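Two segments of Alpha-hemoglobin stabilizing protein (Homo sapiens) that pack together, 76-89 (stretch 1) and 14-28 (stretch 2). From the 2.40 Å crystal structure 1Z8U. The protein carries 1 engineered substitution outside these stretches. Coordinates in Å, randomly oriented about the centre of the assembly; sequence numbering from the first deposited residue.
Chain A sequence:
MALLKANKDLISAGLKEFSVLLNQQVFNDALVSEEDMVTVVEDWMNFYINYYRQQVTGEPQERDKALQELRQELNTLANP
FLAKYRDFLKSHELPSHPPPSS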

# COMPACT_ATOMS: atom_id res chain seq x y z
N THR A 76 16.13 9.24 4.78
CA THR A 76 17.48 8.86 4.37
C THR A 76 17.49 7.58 3.53
O THR A 76 18.38 7.39 2.69
CB THR A 76 18.39 8.66 5.61
OG1 THR A 76 18.32 9.84 6.43
CG2 THR A 76 19.84 8.45 5.17
N LEU A 77 16.51 6.71 3.75
CA LEU A 77 16.41 5.48 2.98
C LEU A 77 15.60 5.75 1.71
O LEU A 77 15.95 5.28 0.63
CB LEU A 77 15.71 4.38 3.79
CG LEU A 77 16.51 3.64 4.86
CD1 LEU A 77 17.06 4.62 5.88
CD2 LEU A 77 15.63 2.61 5.53
N ALA A 78 14.54 6.54 1.87
CA ALA A 78 13.66 6.89 0.76
C ALA A 78 14.34 7.69 -0.33
O ALA A 78 14.02 7.54 -1.51
CB ALA A 78 12.45 7.66 1.30
N ASN A 79 15.28 8.55 0.06
CA ASN A 79 16.00 9.39 -0.89
C ASN A 79 16.75 8.59 -1.96
O ASN A 79 16.65 8.90 -3.15
CB ASN A 79 16.97 10.31 -0.15
CG ASN A 79 16.25 11.34 0.70
OD1 ASN A 79 15.38 12.07 0.21
ND2 ASN A 79 16.62 11.41 1.97
N PRO A 80 17.52 7.57 -1.54
CA PRO A 80 18.24 6.77 -2.54
C PRO A 80 17.23 6.08 -3.45
O PRO A 80 17.45 5.94 -4.65
CB PRO A 80 19.02 5.78 -1.68
CG PRO A 80 19.27 6.56 -0.43
CD PRO A 80 17.94 7.21 -0.18
N PHE A 81 16.12 5.66 -2.85
CA PHE A 81 15.03 4.97 -3.54
C PHE A 81 14.44 5.88 -4.61
O PHE A 81 14.34 5.49 -5.77
CB PHE A 81 13.93 4.60 -2.54
CG PHE A 81 12.75 3.90 -3.16
CD1 PHE A 81 12.78 2.53 -3.39
CD2 PHE A 81 11.59 4.61 -3.49
CE1 PHE A 81 11.68 1.87 -3.95
CE2 PHE A 81 10.49 3.97 -4.04
CZ PHE A 81 10.53 2.60 -4.27
N LEU A 82 14.07 7.09 -4.21
CA LEU A 82 13.50 8.04 -5.15
C LEU A 82 14.47 8.35 -6.29
O LEU A 82 14.06 8.48 -7.44
CB LEU A 82 13.14 9.34 -4.43
CG LEU A 82 12.01 9.29 -3.40
CD1 LEU A 82 11.88 10.65 -2.73
CD2 LEU A 82 10.70 8.90 -4.09
N ALA A 83 15.75 8.45 -5.96
CA ALA A 83 16.78 8.75 -6.95
C ALA A 83 16.91 7.63 -7.97
O ALA A 83 16.92 7.87 -9.18
CB ALA A 83 18.11 8.98 -6.26
N LYS A 84 17.01 6.40 -7.48
CA LYS A 84 17.14 5.26 -8.38
C LYS A 84 15.90 5.22 -9.28
O LYS A 84 16.02 5.05 -10.49
CB LYS A 84 17.27 3.96 -7.60
CG LYS A 84 17.63 2.77 -8.49
CD LYS A 84 17.62 1.45 -7.73
CE LYS A 84 17.89 0.28 -8.67
NZ LYS A 84 17.73 -1.03 -7.99
N TYR A 85 14.72 5.38 -8.68
CA TYR A 85 13.48 5.36 -9.45
C TYR A 85 13.43 6.55 -10.39
O TYR A 85 12.88 6.48 -11.48
CB TYR A 85 12.26 5.39 -8.53
CG TYR A 85 10.94 5.33 -9.27
CD1 TYR A 85 10.23 6.49 -9.57
CD2 TYR A 85 10.42 4.11 -9.70
CE1 TYR A 85 9.03 6.44 -10.29
CE2 TYR A 85 9.23 4.04 -10.42
CZ TYR A 85 8.54 5.20 -10.71
OH TYR A 85 7.36 5.12 -11.42
N ARG A 86 14.01 7.66 -9.95
CA ARG A 86 14.05 8.87 -10.75
C ARG A 86 14.84 8.54 -12.01
O ARG A 86 14.51 8.99 -13.11
CB ARG A 86 14.74 9.98 -9.98
CG ARG A 86 14.41 11.37 -10.46
CD ARG A 86 13.60 12.09 -9.41
NE ARG A 86 14.31 12.13 -8.13
CZ ARG A 86 13.78 12.60 -7.00
NH1 ARG A 86 12.54 13.06 -7.00
NH2 ARG A 86 14.49 12.60 -5.89
N ASP A 87 15.89 7.74 -11.83
CA ASP A 87 16.75 7.34 -12.94
C ASP A 87 16.21 6.08 -13.62
O ASP A 87 16.96 5.24 -14.10
CB ASP A 87 18.18 7.09 -12.43
CG ASP A 87 19.17 6.85 -13.56
OD1 ASP A 87 19.27 7.71 -14.46
OD2 ASP A 87 19.86 5.80 -13.55
N PHE A 88 14.89 5.97 -13.66
CA PHE A 88 14.24 4.84 -14.31
C PHE A 88 13.39 5.41 -15.43
O PHE A 88 12.82 4.68 -16.24
CB PHE A 88 13.35 4.09 -13.31
CG PHE A 88 12.87 2.76 -13.81
CD1 PHE A 88 13.78 1.74 -14.08
CD2 PHE A 88 11.52 2.53 -14.01
CE1 PHE A 88 13.34 0.50 -14.56
CE2 PHE A 88 11.07 1.30 -14.48
CZ PHE A 88 11.98 0.28 -14.76
N LEU A 89 13.31 6.74 -15.47
CA LEU A 89 12.57 7.47 -16.49
C LEU A 89 13.43 7.57 -17.75
O LEU A 89 13.08 7.04 -18.80
CB LEU A 89 12.25 8.88 -15.99
CG LEU A 89 11.76 9.92 -17.01
CD1 LEU A 89 10.32 9.62 -17.42
CD2 LEU A 89 11.85 11.31 -16.40
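Stretch 2 14-28: GLKEFSVLLNQQVFN

The ring of F27 is the hub of this contact, meeting three aromatic rings of stretch 1. The edge of Y85 points at the face of F27, with centroids 4.9 Å apart and planes at 85°. F27 in turn presents its edge to the faces of F81 and F88. The F81 pair is offset, with planes at 76°. F27 loses 160 Å² to stretch 1, the largest share of any residue.

The helix of stretch 2 begins earlier in the chain and includes G14 to N23. Q25 and V26 are loop, and a 3-10 segment begins at F27. The helix runs parallel to helix 76-86 of stretch 1, at 11°, with the axes 10.5 Å apart at closest approach. The register pairs L77 with S19, F81 with L22 and Y85 with F27. The last pair lies beyond the end of the stretch 2 helix, so the contact continues past it.

At the N-terminal end, L77 fits as a knob among L15, F18, S19 and L22. L77 CD2 lies 3.9 Å from F18 CD2 and 3.1 Å from S19 OG. That hydroxyl donates a hydrogen bond to L15 O within its own helix. A78 N lies at the edge of the F18 ring, 4.0 Å from F18 CE2.

In the middle, L22 and F27 cover opposite faces of the F81 ring. L22 CD2 makes a CH-pi contact, 3.9 Å from F81 CG. F81 CE1 also approaches Q25 CG at 3.7 Å.

Farther along, Y85 CB packs 3.4 Å from F27 CZ. F88 follows the helix, after D87 leaves helical geometry. F27 CB sits over one face of its ring, 3.5 Å from F88 CE2. The CA-to-CB bond of N28 points away, but N28 OD1 comes within 3.8 Å of F88 CZ.

No hydrogen bond crosses between the stretches; apolar and aromatic packing dominates the 665 Å² buried.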

# COMPACT_ATOMS: atom_id res chain seq x y z
N GLY A 14 11.56 -0.06 12.46
CA GLY A 14 10.81 0.54 11.37
C GLY A 14 11.65 0.85 10.14
O GLY A 14 11.14 0.90 9.03
N LEU A 15 12.94 1.06 10.35
CA LEU A 15 13.85 1.37 9.26
C LEU A 15 14.28 0.10 8.54
O LEU A 15 14.66 0.13 7.37
CB LEU A 15 15.07 2.12 9.79
CG LEU A 15 14.74 3.49 10.40
CD1 LEU A 15 15.95 4.05 11.12
CD2 LEU A 15 14.28 4.44 9.30
N LYS A 16 14.22 -1.02 9.24
CA LYS A 16 14.58 -2.29 8.63
C LYS A 16 13.35 -2.70 7.83
O LYS A 16 13.44 -3.05 6.65
CB LYS A 16 14.90 -3.34 9.70
CG LYS A 16 15.59 -4.58 9.14
CD LYS A 16 15.97 -5.57 10.22
CE LYS A 16 16.79 -6.72 9.64
NZ LYS A 16 16.06 -7.44 8.55
N GLU A 17 12.20 -2.63 8.50
CA GLU A 17 10.93 -2.97 7.88
C GLU A 17 10.71 -2.08 6.65
O GLU A 17 10.19 -2.53 5.64
CB GLU A 17 9.79 -2.77 8.90
CG GLU A 17 9.93 -3.65 10.16
CD GLU A 17 9.03 -3.22 11.31
OE1 GLU A 17 9.06 -3.89 12.37
OE2 GLU A 17 8.31 -2.22 11.17
N PHE A 18 11.13 -0.83 6.75
CA PHE A 18 10.98 0.12 5.66
C PHE A 18 11.86 -0.25 4.47
O PHE A 18 11.52 0.03 3.31
CB PHE A 18 11.31 1.53 6.13
CG PHE A 18 10.96 2.60 5.13
CD1 PHE A 18 9.62 2.86 4.83
CD2 PHE A 18 11.94 3.32 4.48
CE1 PHE A 18 9.28 3.82 3.90
CE2 PHE A 18 11.62 4.29 3.54
CZ PHE A 18 10.28 4.54 3.25
N SER A 19 13.00 -0.87 4.75
CA SER A 19 13.93 -1.25 3.69
C SER A 19 13.45 -2.47 2.93
O SER A 19 13.57 -2.53 1.71
CB SER A 19 15.32 -1.51 4.26
OG SER A 19 15.93 -0.29 4.61
N VAL A 20 12.91 -3.46 3.64
CA VAL A 20 12.41 -4.63 2.94
C VAL A 20 11.25 -4.17 2.06
O VAL A 20 11.05 -4.69 0.96
CB VAL A 20 11.94 -5.74 3.92
CG1 VAL A 20 11.00 -5.18 4.96
CG2 VAL A 20 11.24 -6.83 3.14
N LEU A 21 10.51 -3.16 2.53
CA LEU A 21 9.40 -2.61 1.77
C LEU A 21 10.00 -1.99 0.51
O LEU A 21 9.62 -2.33 -0.61
CB LEU A 21 8.67 -1.53 2.57
CG LEU A 21 7.19 -1.20 2.27
CD1 LEU A 21 6.99 0.31 2.30
CD2 LEU A 21 6.76 -1.76 0.92
N LEU A 22 10.94 -1.07 0.71
CA LEU A 22 11.59 -0.38 -0.39
C LEU A 22 12.32 -1.34 -1.31
O LEU A 22 12.18 -1.26 -2.54
CB LEU A 22 12.57 0.66 0.14
CG LEU A 22 12.09 1.86 0.96
CD1 LEU A 22 13.31 2.66 1.39
CD2 LEU A 22 11.14 2.73 0.14
N ASN A 23 13.09 -2.26 -0.73
CA ASN A 23 13.88 -3.22 -1.51
C ASN A 23 13.11 -4.23 -2.34
O ASN A 23 13.64 -4.76 -3.31
CB ASN A 23 14.86 -3.98 -0.61
CG ASN A 23 15.86 -3.07 0.09
OD1 ASN A 23 16.35 -2.10 -0.48
ND2 ASN A 23 16.18 -3.40 1.34
N GLN A 24 11.87 -4.51 -1.96
CA GLN A 24 11.10 -5.48 -2.73
C GLN A 24 10.40 -4.85 -3.92
O GLN A 24 9.79 -5.55 -4.71
CB GLN A 24 10.07 -6.20 -1.84
CG GLN A 24 9.06 -5.28 -1.16
CD GLN A 24 8.03 -6.05 -0.35
OE1 GLN A 24 8.34 -7.08 0.25
NE2 GLN A 24 6.81 -5.54 -0.32
N GLN A 25 10.49 -3.53 -4.04
CA GLN A 25 9.84 -2.83 -5.15
C GLN A 25 10.42 -3.16 -6.53
O GLN A 25 11.63 -3.06 -6.74
CB GLN A 25 9.89 -1.32 -4.91
CG GLN A 25 9.22 -0.87 -3.62
CD GLN A 25 7.71 -1.13 -3.62
OE1 GLN A 25 7.01 -0.78 -4.57
NE2 GLN A 25 7.22 -1.73 -2.54
N VAL A 26 9.55 -3.53 -7.46
CA VAL A 26 9.96 -3.87 -8.82
C VAL A 26 9.58 -2.76 -9.79
O VAL A 26 8.46 -2.69 -10.28
CB VAL A 26 9.29 -5.19 -9.29
CG1 VAL A 26 9.97 -6.37 -8.62
CG2 VAL A 26 7.81 -5.17 -8.92
N PHE A 27 10.54 -1.89 -10.08
CA PHE A 27 10.30 -0.75 -10.96
C PHE A 27 9.58 -1.05 -12.27
O PHE A 27 8.75 -0.26 -12.70
CB PHE A 27 11.61 -0.01 -11.25
CG PHE A 27 12.15 0.74 -10.06
CD1 PHE A 27 11.46 0.77 -8.85
CD2 PHE A 27 13.35 1.44 -10.16
CE1 PHE A 27 11.95 1.48 -7.76
CE2 PHE A 27 13.85 2.15 -9.07
CZ PHE A 27 13.15 2.17 -7.87
N ASN A 28 9.88 -2.17 -12.92
CA ASN A 28 9.20 -2.47 -14.18
C ASN A 28 7.70 -2.57 -13.99
O ASN A 28 6.95 -2.70 -14.96
CB ASN A 28 9.73 -3.76 -14.81
CG ASN A 28 10.82 -3.51 -15.83
OD1 ASN A 28 10.65 -2.71 -16.75
ND2 ASN A 28 11.95 -4.19 -15.68